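Local atomic coordinates of predicted protein (Acinetobacter sp. RUH2624, PDB entry 4MEA), a protein that hydrolyses epoxides, as a secreted Cif-type virulence factor built on the alpha/beta hydrolase fold. Residues G29-A34 with T70-E75; P76-Y81 with V315-S320; N137-Y141 with F156-P162; V144-G149 with K261-I265. All blocks are in the same frame, centred on the assembly; numbering follows the deposited sequence.

The four contacts of this alpha/beta hydrolase fold form two neighbouring pairs. Contacts 1 and 2 (centres about 15 Å apart) follow one another along 70-81, where a 3-10 turn runs into helix 75-81. Contacts 3 and 4 (about 14 Å) share helix 136-146 and are joined by Y141 OH to K261 O at 2.9 Å, probably a hydrogen bond. M157 of contact 3 connects the pairs: its SD lies 3.6 Å from W74 CH2 of contact 1, its CE 4.0 Å from V315 CG1 of contact 2. In contact 3, D158 is hydrogen-bonded to H305, consistent with this family's active-site acid-histidine pair; contact 4 keeps about 12 Å, between nearest atoms, from contacts 1 and 2.

Contact 1: residues G29-A34 with T70-E75; sequences GQYAYA and TWKMWE
W71 and K72 reach out from a 3-10 turn that follows strand 61-64 of the alpha/beta hydrolase sheet, and grip the loop at G29-A34 that leads into strand 37-44. The indole comes edge-on: NE1 donates to Q30 O (2.9 Å, 160°), and the carbonyl oxygen lies almost exactly in the ring plane, which, with packing on V52 and M78, helps set the turn of the ring. Tryptophan suits the place because it pairs this single N-H with a broad apolar surface. K72 leaves the backbone with CG anti to N (chi1 -179°) and bends at chi2; CB covers one face of the indole, and the methylenes beyond pass beside G29 O, 3.3 Å from CE. Its ammonium then donates to A32 O at 2.9 Å from above the carbonyl plane, and forms a salt bridge through NZ to E75 OE1 at 2.7 Å. Lysine thus has the length needed, and spends its charge on A32 O and the E75 carboxylate, while Q30 sends its amide away to E228. The extended E75 divides its carboxylate between the segments. While OE1 holds the lysine, OE2 accepts from A34 N at 2.8 Å, met nearly end-on to its C-O bond.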
loop_
_atom_site.group_PDB
_atom_site.type_symbol
_atom_site.label_atom_id
_atom_site.label_comp_id
_atom_site.label_asym_id
_atom_site.label_seq_id
_atom_site.Cartn_x
_atom_site.Cartn_y
_atom_site.Cartn_z
ATOM N N GLY A 29 18.426 -19.105 13.394
ATOM C CA GLY A 29 18.077 -17.771 12.924
ATOM C C GLY A 29 18.780 -16.650 13.673
ATOM O O GLY A 29 20.012 -16.646 13.777
ATOM N N GLN A 30 18.008 -15.695 14.192
ATOM C CA GLN A 30 18.599 -14.535 14.864
ATOM C C GLN A 30 19.352 -14.916 16.138
ATOM O O GLN A 30 20.144 -14.126 16.661
ATOM C CB GLN A 30 17.546 -13.461 15.180
ATOM C CG GLN A 30 16.459 -13.882 16.178
ATOM C CD GLN A 30 15.594 -12.717 16.621
ATOM O OE1 GLN A 30 16.039 -11.568 16.639
ATOM N NE2 GLN A 30 14.348 -13.009 16.981
ATOM N N TYR A 31 19.108 -16.127 16.631
ATOM C CA TYR A 31 19.721 -16.568 17.884
ATOM C C TYR A 31 20.989 -17.375 17.630
ATOM O O TYR A 31 21.668 -17.778 18.570
ATOM C CB TYR A 31 18.738 -17.416 18.697
ATOM C CG TYR A 31 17.365 -16.799 18.849
ATOM C CD1 TYR A 31 17.138 -15.782 19.769
ATOM C CD2 TYR A 31 16.290 -17.247 18.080
ATOM C CE1 TYR A 31 15.877 -15.212 19.910
ATOM C CE2 TYR A 31 15.023 -16.692 18.218
ATOM C CZ TYR A 31 14.826 -15.668 19.136
ATOM O OH TYR A 31 13.580 -15.104 19.280
ATOM N N ALA A 32 21.293 -17.627 16.359
ATOM C CA ALA A 32 22.465 -18.421 16.001
ATOM C C ALA A 32 23.628 -17.531 15.587
ATOM O O ALA A 32 23.519 -16.754 14.642
ATOM C CB ALA A 32 22.131 -19.410 14.886
ATOM N N TYR A 33 24.740 -17.636 16.305
ATOM C CA TYR A 33 25.945 -16.847 16.042
ATOM C C TYR A 33 27.126 -17.793 15.775
ATOM O O TYR A 33 27.365 -18.683 16.585
ATOM C CB TYR A 33 26.253 -15.968 17.265
ATOM C CG TYR A 33 25.011 -15.464 17.986
ATOM C CD1 TYR A 33 24.270 -14.404 17.473
ATOM C CD2 TYR A 33 24.576 -16.052 19.170
ATOM C CE1 TYR A 33 23.126 -13.942 18.113
ATOM C CE2 TYR A 33 23.430 -15.592 19.822
ATOM C CZ TYR A 33 22.714 -14.535 19.282
ATOM O OH TYR A 33 21.577 -14.068 19.901
ATOM N N ALA A 34 27.866 -17.592 14.689
ATOM C CA ALA A 34 28.979 -18.484 14.364
ATOM C C ALA A 34 30.168 -18.313 15.311
ATOM O O ALA A 34 30.310 -17.277 15.969
ATOM C CB ALA A 34 29.409 -18.295 12.915
ATOM N N THR A 70 17.532 -8.830 10.746
ATOM C CA THR A 70 18.110 -8.469 12.037
ATOM C C THR A 70 19.615 -8.399 11.803
ATOM O O THR A 70 20.054 -8.449 10.656
ATOM C CB THR A 70 17.805 -9.516 13.141
ATOM O OG1 THR A 70 18.438 -10.756 12.815
ATOM C CG2 THR A 70 16.307 -9.733 13.288
ATOM N N TRP A 71 20.402 -8.286 12.873
ATOM C CA TRP A 71 21.862 -8.356 12.777
ATOM C C TRP A 71 22.272 -9.532 11.877
ATOM O O TRP A 71 23.261 -9.457 11.148
ATOM C CB TRP A 71 22.481 -8.561 14.181
ATOM C CG TRP A 71 22.331 -9.976 14.609
ATOM C CD1 TRP A 71 21.282 -10.520 15.285
ATOM C CD2 TRP A 71 23.232 -11.056 14.323
ATOM N NE1 TRP A 71 21.476 -11.874 15.445
ATOM C CE2 TRP A 71 22.664 -12.225 14.860
ATOM C CE3 TRP A 71 24.458 -11.145 13.657
ATOM C CZ2 TRP A 71 23.283 -13.471 14.757
ATOM C CZ3 TRP A 71 25.076 -12.387 13.563
ATOM C CH2 TRP A 71 24.486 -13.526 14.102
ATOM N N LYS A 72 21.509 -10.621 11.958
ATOM C CA LYS A 72 21.814 -11.883 11.270
ATOM C C LYS A 72 22.116 -11.730 9.780
ATOM O O LYS A 72 22.873 -12.522 9.217
ATOM C CB LYS A 72 20.663 -12.882 11.475
ATOM C CG LYS A 72 20.853 -14.264 10.836
ATOM C CD LYS A 72 21.917 -15.079 11.576
ATOM C CE LYS A 72 21.904 -16.531 11.129
ATOM N NZ LYS A 72 22.882 -17.328 11.917
ATOM N N MET A 73 21.547 -10.710 9.137
ATOM C CA MET A 73 21.729 -10.557 7.697
ATOM C C MET A 73 23.193 -10.312 7.367
ATOM O O MET A 73 23.637 -10.573 6.257
ATOM C CB MET A 73 20.858 -9.426 7.128
ATOM C CG MET A 73 21.272 -8.002 7.548
ATOM S SD MET A 73 20.574 -6.756 6.414
ATOM C CE MET A 73 21.671 -6.892 4.999
ATOM N N TRP A 74 23.946 -9.826 8.348
ATOM C CA TRP A 74 25.339 -9.463 8.113
ATOM C C TRP A 74 26.347 -10.590 8.387
ATOM O O TRP A 74 27.513 -10.477 8.025
ATOM C CB TRP A 74 25.699 -8.238 8.951
ATOM C CG TRP A 74 24.825 -7.035 8.691
ATOM C CD1 TRP A 74 23.910 -6.484 9.548
ATOM C CD2 TRP A 74 24.795 -6.235 7.503
ATOM N NE1 TRP A 74 23.308 -5.389 8.959
ATOM C CE2 TRP A 74 23.839 -5.213 7.706
ATOM C CE3 TRP A 74 25.485 -6.278 6.288
ATOM C CZ2 TRP A 74 23.554 -4.246 6.734
ATOM C CZ3 TRP A 74 25.205 -5.313 5.326
ATOM C CH2 TRP A 74 24.248 -4.314 5.554
ATOM N N GLU A 75 25.894 -11.678 9.002
ATOM C CA GLU A 75 26.811 -12.709 9.506
ATOM C C GLU A 75 27.913 -13.160 8.528
ATOM O O GLU A 75 29.086 -13.224 8.902
ATOM C CB GLU A 75 26.043 -13.920 10.055
ATOM C CG GLU A 75 26.919 -14.888 10.861
ATOM C CD GLU A 75 26.157 -16.087 11.395
ATOM O OE1 GLU A 75 25.196 -16.533 10.735
ATOM O OE2 GLU A 75 26.511 -16.577 12.491
#

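Contact 2: residues P76-Y81 with V315-S320; sequences PVMLSY and VEKSLS
E316 and Y81 each set CG beside the backbone N and anti to the carbonyl carbon (chi1 -73° and -66°), which sends both side chains across the gap between their helices. Helices 75-81 and 307-323 pack on the alpha/beta hydrolase sheet; their axes here come within 10.9 Å at a crossing angle of -51°. E316, extended beyond CG, is a knob in the hole formed by P76, V77, S80 and Y81; glutamate offers a methylene to V77, CG lying alongside V77 CG2 at 4.0 Å, and a carboxylate to water. Y81 reaches the other way, tyrosine being long enough to span the gap with a flat apolar ring and end in a hydroxyl. Its OH comes 2.9 Å from E316 O and equally close to S320 OG, which itself donates to E316 O at 3.0 Å. Nearer the sheet the contact is apolar: V77 CG1 meets L319 CD1 at 4.2 Å, V77 resting on F63 and L319 on L270. A water donates to E316 OE2 and, less certainly because S80 has two conformers, to S80 OG. The chemistry is therefore graded: branched aliphatics against the strands, the tyrosine hydroxyl between the helices, and S80 with a hydrated carboxylate, probably ionised, outside.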
loop_
_atom_site.group_PDB
_atom_site.type_symbol
_atom_site.label_atom_id
_atom_site.label_comp_id
_atom_site.label_asym_id
_atom_site.label_seq_id
_atom_site.Cartn_x
_atom_site.Cartn_y
_atom_site.Cartn_z
ATOM N N PRO A 76 27.550 -13.483 7.279
ATOM C CA PRO A 76 28.616 -13.964 6.388
ATOM C C PRO A 76 29.682 -12.904 6.101
ATOM O O PRO A 76 30.857 -13.251 5.967
ATOM C CB PRO A 76 27.868 -14.378 5.111
ATOM C CG PRO A 76 26.509 -13.783 5.224
ATOM C CD PRO A 76 26.211 -13.619 6.680
ATOM N N VAL A 77 29.286 -11.634 6.030
ATOM C CA VAL A 77 30.242 -10.545 5.833
ATOM C C VAL A 77 31.095 -10.344 7.077
ATOM O O VAL A 77 32.303 -10.103 6.988
ATOM C CB VAL A 77 29.536 -9.209 5.503
ATOM C CG1 VAL A 77 30.564 -8.099 5.271
ATOM C CG2 VAL A 77 28.625 -9.372 4.291
ATOM N N MET A 78 30.456 -10.441 8.240
ATOM C CA MET A 78 31.150 -10.322 9.514
ATOM C C MET A 78 32.242 -11.377 9.621
ATOM O O MET A 78 33.366 -11.079 10.020
ATOM C CB MET A 78 30.162 -10.474 10.667
ATOM C CG MET A 78 29.190 -9.314 10.801
ATOM S SD MET A 78 27.920 -9.629 12.034
ATOM C CE MET A 78 28.764 -9.323 13.595
ATOM N N LEU A 79 31.906 -12.612 9.264
ATOM C CA LEU A 79 32.871 -13.701 9.331
ATOM C C LEU A 79 34.032 -13.464 8.368
ATOM O O LEU A 79 35.189 -13.763 8.680
ATOM C CB LEU A 79 32.186 -15.046 9.057
ATOM C CG LEU A 79 31.220 -15.502 10.162
ATOM C CD1 LEU A 79 30.475 -16.761 9.756
ATOM C CD2 LEU A 79 31.971 -15.731 11.455
ATOM N N SER A 80 33.713 -12.891 7.215
ATOM C CA SER A 80 34.707 -12.613 6.185
ATOM C C SER A 80 35.700 -11.537 6.612
ATOM O O SER A 80 36.854 -11.546 6.190
ATOM C CB SER A 80 34.024 -12.180 4.885
ATOM O OG SER A 80 33.244 -13.224 4.337
ATOM N N TYR A 81 35.250 -10.605 7.448
ATOM C CA TYR A 81 36.090 -9.462 7.809
ATOM C C TYR A 81 36.751 -9.544 9.189
ATOM O O TYR A 81 37.697 -8.803 9.473
ATOM C CB TYR A 81 35.290 -8.159 7.710
ATOM C CG TYR A 81 34.866 -7.788 6.302
ATOM C CD1 TYR A 81 35.420 -8.418 5.194
ATOM C CD2 TYR A 81 33.911 -6.804 6.083
ATOM C CE1 TYR A 81 35.030 -8.072 3.901
ATOM C CE2 TYR A 81 33.519 -6.450 4.798
ATOM C CZ TYR A 81 34.081 -7.084 3.713
ATOM O OH TYR A 81 33.685 -6.726 2.440
ATOM N N VAL A 315 28.443 -8.289 -2.570
ATOM C CA VAL A 315 28.458 -7.301 -1.496
ATOM C C VAL A 315 29.874 -7.155 -0.931
ATOM O O VAL A 315 30.393 -6.043 -0.797
ATOM C CB VAL A 315 27.483 -7.680 -0.342
ATOM C CG1 VAL A 315 27.680 -6.761 0.848
ATOM C CG2 VAL A 315 26.031 -7.648 -0.813
ATOM N N GLU A 316 30.487 -8.287 -0.596
ATOM C CA GLU A 316 31.820 -8.296 0.009
ATOM C C GLU A 316 32.851 -7.637 -0.902
ATOM O O GLU A 316 33.641 -6.789 -0.461
ATOM C CB GLU A 316 32.230 -9.730 0.388
ATOM C CG GLU A 316 31.485 -10.252 1.614
ATOM C CD GLU A 316 31.415 -11.775 1.702
ATOM O OE1 GLU A 316 30.683 -12.278 2.583
ATOM O OE2 GLU A 316 32.081 -12.467 0.899
ATOM N N LYS A 317 32.832 -8.010 -2.179
ATOM C CA LYS A 317 33.746 -7.411 -3.142
ATOM C C LYS A 317 33.533 -5.899 -3.229
ATOM O O LYS A 317 34.498 -5.135 -3.224
ATOM C CB LYS A 317 33.612 -8.058 -4.522
ATOM C CG LYS A 317 34.580 -7.475 -5.541
ATOM C CD LYS A 317 34.705 -8.338 -6.786
ATOM C CE LYS A 317 35.729 -7.747 -7.749
ATOM N NZ LYS A 317 36.056 -8.670 -8.875
ATOM N N SER A 318 32.274 -5.472 -3.295
ATOM C CA SER A 318 31.953 -4.043 -3.367
ATOM C C SER A 318 32.379 -3.284 -2.112
ATOM O O SER A 318 32.948 -2.193 -2.195
ATOM C CB SER A 318 30.455 -3.823 -3.625
ATOM O OG SER A 318 30.026 -4.474 -4.811
ATOM N N LEU A 319 32.098 -3.848 -0.945
ATOM C CA LEU A 319 32.504 -3.198 0.299
ATOM C C LEU A 319 34.033 -3.186 0.457
ATOM O O LEU A 319 34.615 -2.177 0.863
ATOM C CB LEU A 319 31.861 -3.874 1.512
ATOM C CG LEU A 319 30.345 -3.821 1.704
ATOM C CD1 LEU A 319 29.958 -4.752 2.851
ATOM C CD2 LEU A 319 29.834 -2.404 1.966
ATOM N N SER A 320 34.679 -4.304 0.139
ATOM C CA SER A 320 36.132 -4.397 0.287
ATOM C C SER A 320 36.861 -3.379 -0.581
ATOM O O SER A 320 37.797 -2.716 -0.123
ATOM C CB SER A 320 36.619 -5.810 -0.026
ATOM O OG SER A 320 36.207 -6.698 0.993
HETATM O O HOH W 1 34.004 -14.785 2.218
#

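Contact 3: residues N137-Y141 with F156-P162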
loop_
_atom_site.group_PDB
_atom_site.type_symbol
_atom_site.label_atom_id
_atom_site.label_comp_id
_atom_site.label_asym_id
_atom_site.label_seq_id
_atom_site.Cartn_x
_atom_site.Cartn_y
_atom_site.Cartn_z
ATOM N N ASN A 137 18.888 2.673 6.642
ATOM C CA ASN A 137 19.077 3.924 5.903
ATOM C C ASN A 137 18.170 5.027 6.429
ATOM O O ASN A 137 18.473 6.220 6.299
ATOM C CB ASN A 137 18.808 3.715 4.410
ATOM C CG ASN A 137 19.792 2.776 3.766
ATOM O OD1 ASN A 137 20.721 2.295 4.416
ATOM N ND2 ASN A 137 19.597 2.503 2.474
ATOM N N THR A 138 17.050 4.612 7.008
ATOM C CA THR A 138 16.118 5.530 7.650
ATOM C C THR A 138 16.614 5.925 9.040
ATOM O O THR A 138 16.494 7.083 9.456
ATOM C CB THR A 138 14.727 4.884 7.783
ATOM O OG1 THR A 138 14.077 4.897 6.504
ATOM C CG2 THR A 138 13.879 5.640 8.800
ATOM N N ALA A 139 17.183 4.955 9.748
ATOM C CA ALA A 139 17.629 5.155 11.122
ATOM C C ALA A 139 18.898 6.004 11.245
ATOM O O ALA A 139 19.156 6.595 12.297
ATOM C CB ALA A 139 17.850 3.799 11.799
ATOM N N SER A 140 19.677 6.074 10.171
ATOM C CA SER A 140 21.098 6.398 10.307
ATOM C C SER A 140 21.598 7.702 9.703
ATOM O O SER A 140 22.731 8.090 9.982
ATOM C CB SER A 140 21.956 5.259 9.727
ATOM O OG SER A 140 21.670 4.021 10.357
ATOM N N TYR A 141 20.819 8.387 8.872
ATOM C CA TYR A 141 21.451 9.518 8.185
ATOM C C TYR A 141 21.995 10.617 9.114
ATOM O O TYR A 141 23.124 11.078 8.918
ATOM C CB TYR A 141 20.636 10.119 7.024
ATOM C CG TYR A 141 21.509 11.115 6.286
ATOM C CD1 TYR A 141 22.542 10.683 5.460
ATOM C CD2 TYR A 141 21.355 12.486 6.482
ATOM C CE1 TYR A 141 23.381 11.603 4.807
ATOM C CE2 TYR A 141 22.179 13.406 5.850
ATOM C CZ TYR A 141 23.190 12.963 5.017
ATOM O OH TYR A 141 24.009 13.889 4.398
ATOM N N PHE A 156 25.353 2.976 2.135
ATOM C CA PHE A 156 23.912 2.762 2.263
ATOM C C PHE A 156 23.490 1.758 1.196
ATOM O O PHE A 156 23.957 1.824 0.051
ATOM C CB PHE A 156 23.152 4.083 2.089
ATOM C CG PHE A 156 23.505 5.127 3.123
ATOM C CD1 PHE A 156 22.792 5.216 4.310
ATOM C CD2 PHE A 156 24.551 6.013 2.904
ATOM C CE1 PHE A 156 23.111 6.180 5.262
ATOM C CE2 PHE A 156 24.882 6.969 3.855
ATOM C CZ PHE A 156 24.156 7.051 5.033
ATOM N N MET A 157 22.621 0.819 1.562
ATOM C CA MET A 157 22.320 -0.303 0.672
ATOM C C MET A 157 20.853 -0.398 0.240
ATOM O O MET A 157 19.940 -0.442 1.067
ATOM C CB MET A 157 22.825 -1.623 1.261
ATOM C CG MET A 157 24.351 -1.702 1.353
ATOM S SD MET A 157 25.014 -3.145 2.206
ATOM C CE MET A 157 24.465 -4.483 1.131
ATOM N N ASP A 158 20.667 -0.415 -1.077
ATOM C CA ASP A 158 19.374 -0.587 -1.764
ATOM C C ASP A 158 18.282 0.450 -1.479
ATOM O O ASP A 158 17.860 1.148 -2.395
ATOM C CB ASP A 158 18.817 -2.022 -1.631
ATOM C CG ASP A 158 18.041 -2.459 -2.875
ATOM O OD1 ASP A 158 18.516 -2.177 -3.995
ATOM O OD2 ASP A 158 16.947 -3.046 -2.750
ATOM N N SER A 159 17.822 0.549 -0.228
ATOM C CA SER A 159 16.681 1.415 0.095
ATOM C C SER A 159 17.008 2.906 0.051
ATOM O O SER A 159 18.146 3.313 0.300
ATOM C CB SER A 159 16.097 1.076 1.472
ATOM O OG SER A 159 15.575 -0.234 1.493
ATOM N N PRO A 160 16.004 3.729 -0.263
ATOM C CA PRO A 160 16.235 5.173 -0.250
ATOM C C PRO A 160 16.465 5.661 1.176
ATOM O O PRO A 160 15.956 5.065 2.127
ATOM C CB PRO A 160 14.920 5.741 -0.798
ATOM C CG PRO A 160 13.898 4.690 -0.507
ATOM C CD PRO A 160 14.625 3.387 -0.665
ATOM N N ILE A 161 17.260 6.716 1.308
ATOM C CA ILE A 161 17.353 7.472 2.544
ATOM C C ILE A 161 16.143 8.401 2.527
ATOM O O ILE A 161 15.851 9.015 1.503
ATOM C CB ILE A 161 18.657 8.310 2.573
ATOM C CG1 ILE A 161 19.883 7.391 2.531
ATOM C CG2 ILE A 161 18.697 9.224 3.797
ATOM C CD1 ILE A 161 21.171 8.072 2.058
ATOM N N PRO A 162 15.412 8.486 3.644
ATOM C CA PRO A 162 14.259 9.389 3.684
ATOM C C PRO A 162 14.585 10.806 3.206
ATOM O O PRO A 162 15.512 11.442 3.697
ATOM C CB PRO A 162 13.889 9.403 5.169
ATOM C CG PRO A 162 14.242 8.013 5.621
ATOM C CD PRO A 162 15.529 7.685 4.878
HETATM O O HOH W 2 14.698 3.596 4.133
#
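N137 fills the tight half of this contact, which closes a beta-alpha-beta unit of the alpha/beta hydrolase fold by setting the start of helix 136-146 against the end of strand 151-157 and the turn beyond it. With CG anti to its carbonyl carbon (chi1 -65°), N137 points its amide into that turn. ND2 donates to S159 O at 2.7 Å; the acceptor lies in the amide plane, although the donor stands above the plane of the carbonyl. A weak second bond runs from ND2 to M157 O at 3.3 Å. Since M157 O also accepts from S159 N, closing a gamma turn about D158, one asparagine grips the S159 end firmly and the M157 end only weakly in the bend that presents D158 to H305, a pair consistent with the charge relay of epoxide hydrolases. Asparagine suits this buried place because OD1 has a partner too, S132 OG. The F156 ring turns its edge to the amide, F156 CD1 lying 3.6 Å from N137 OD1 with the planes 76° apart, and I161 CD1 covers one ring face. Beyond it, Y141 CD1 meets F156 CZ at 4.0 Å. On the T138 side the P162 ring packs against T138 CB and OG1, and the looser element is a water. T138 OG1, also bonded to H246, sits 2.8 Å from this water, which donates to P160 O at 2.8 Å.

Contact 4: residues V144-G149 with K261-I265; sequences VANNQG and KKLTI
Q148 has more surface buried here than any other residue, and its amide bonds to the backbone of K262, T264 and I265 with both its C=O and its NH2. An extended chain (chi2 -179°) carries the amide across. OE1 then accepts from T264 N at 2.7 Å, in the carbonyl plane and on a lone pair, and from I265 N at 3.3 Å, nearly in line with its C=O bond. On the other branch NE2 donates to K262 O at 3.1 Å and to A145 O at 3.1 Å, using both hydrogens. Glutamine fits because it offers donor and acceptor at the length needed; four bonds fix the amide's rotation. In the alpha/beta hydrolase fold this joins the C-terminal end of helix 136-146 to the loop that enters strand 267-272. K261, next in buried area, bends at chi2 and chi4 so that its aliphatic chain folds over the helix end, with CE 3.6 Å from N146 OD1, while its carbonyl O faces the small methyl of A145 and probably accepts from Y141 OH. I265 lays CG2 against Q148 CB at 3.7 Å, a branched side chain bridging to I151. Deeper in, V144 CG1 meets L263 CD2 at 3.6 Å, the side chains set nearly perpendicular beside F156.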
loop_
_atom_site.group_PDB
_atom_site.type_symbol
_atom_site.label_atom_id
_atom_site.label_comp_id
_atom_site.label_asym_id
_atom_site.label_seq_id
_atom_site.Cartn_x
_atom_site.Cartn_y
_atom_site.Cartn_z
ATOM N N VAL A 144 25.312 9.514 10.643
ATOM C CA VAL A 144 26.433 9.645 9.719
ATOM C C VAL A 144 26.802 11.101 9.425
ATOM O O VAL A 144 27.974 11.479 9.498
ATOM C CB VAL A 144 26.154 8.897 8.395
ATOM C CG1 VAL A 144 27.242 9.204 7.365
ATOM C CG2 VAL A 144 26.052 7.393 8.658
ATOM N N ALA A 145 25.802 11.911 9.088
ATOM C CA ALA A 145 26.023 13.318 8.759
ATOM C C ALA A 145 26.606 14.122 9.930
ATOM O O ALA A 145 27.444 14.992 9.727
ATOM C CB ALA A 145 24.732 13.961 8.270
ATOM N N ASN A 146 26.161 13.834 11.151
ATOM C CA ASN A 146 26.630 14.584 12.312
ATOM C C ASN A 146 27.943 14.077 12.900
ATOM O O ASN A 146 28.505 14.702 13.800
ATOM C CB ASN A 146 25.557 14.608 13.406
ATOM C CG ASN A 146 24.412 15.529 13.066
ATOM O OD1 ASN A 146 24.603 16.543 12.399
ATOM N ND2 ASN A 146 23.209 15.178 13.511
ATOM N N ASN A 147 28.423 12.939 12.405
ATOM C CA ASN A 147 29.626 12.321 12.962
ATOM C C ASN A 147 30.671 11.993 11.911
ATOM O O ASN A 147 31.387 10.993 12.009
ATOM C CB ASN A 147 29.274 11.072 13.773
ATOM C CG ASN A 147 28.447 11.395 15.002
ATOM O OD1 ASN A 147 28.989 11.791 16.033
ATOM N ND2 ASN A 147 27.125 11.233 14.899
ATOM N N GLN A 148 30.768 12.844 10.897
ATOM C CA GLN A 148 31.753 12.629 9.853
ATOM C C GLN A 148 33.155 12.855 10.409
ATOM O O GLN A 148 33.421 13.864 11.064
ATOM C CB GLN A 148 31.463 13.532 8.659
ATOM C CG GLN A 148 30.137 13.186 8.022
ATOM C CD GLN A 148 29.833 14.033 6.824
ATOM O OE1 GLN A 148 30.387 13.823 5.745
ATOM N NE2 GLN A 148 28.942 15.002 7.000
ATOM N N GLY A 149 34.046 11.909 10.137
ATOM C CA GLY A 149 35.350 11.893 10.775
ATOM C C GLY A 149 35.430 10.697 11.707
ATOM O O GLY A 149 36.251 9.807 11.503
ATOM N N LYS A 261 24.980 19.957 5.752
ATOM C CA LYS A 261 25.318 18.637 6.303
ATOM C C LYS A 261 25.147 17.489 5.310
ATOM O O LYS A 261 24.653 16.415 5.660
ATOM C CB LYS A 261 24.496 18.348 7.560
ATOM C CG LYS A 261 24.985 19.068 8.805
ATOM C CD LYS A 261 26.276 18.445 9.318
ATOM C CE LYS A 261 26.666 19.008 10.681
ATOM N NZ LYS A 261 27.060 20.444 10.598
ATOM N N LYS A 262 25.548 17.727 4.069
ATOM C CA LYS A 262 25.714 16.657 3.102
ATOM C C LYS A 262 26.944 15.850 3.498
ATOM O O LYS A 262 27.649 16.201 4.452
ATOM C CB LYS A 262 25.905 17.226 1.700
ATOM C CG LYS A 262 24.735 18.054 1.207
ATOM C CD LYS A 262 25.052 18.690 -0.138
ATOM C CE LYS A 262 23.887 19.539 -0.627
ATOM N NZ LYS A 262 24.213 20.251 -1.897
ATOM N N LEU A 263 27.198 14.775 2.763
ATOM C CA LEU A 263 28.333 13.906 3.045
ATOM C C LEU A 263 29.625 14.398 2.394
ATOM O O LEU A 263 29.709 14.513 1.168
ATOM C CB LEU A 263 28.030 12.471 2.606
ATOM C CG LEU A 263 26.918 11.790 3.411
ATOM C CD1 LEU A 263 26.688 10.372 2.904
ATOM C CD2 LEU A 263 27.222 11.812 4.923
ATOM N N THR A 264 30.622 14.687 3.230
ATOM C CA THR A 264 31.942 15.116 2.768
ATOM C C THR A 264 32.969 13.992 2.913
ATOM O O THR A 264 34.123 14.141 2.525
ATOM C CB THR A 264 32.438 16.363 3.540
ATOM O OG1 THR A 264 32.533 16.059 4.934
ATOM C CG2 THR A 264 31.466 17.535 3.365
ATOM N N ILE A 265 32.549 12.874 3.495
ATOM C CA ILE A 265 33.384 11.682 3.554
ATOM C C ILE A 265 33.015 10.809 2.364
ATOM O O ILE A 265 31.938 10.976 1.785
ATOM C CB ILE A 265 33.141 10.868 4.848
ATOM C CG1 ILE A 265 31.700 10.359 4.903
ATOM C CG2 ILE A 265 33.478 11.691 6.098
ATOM C CD1 ILE A 265 31.461 9.317 6.010
#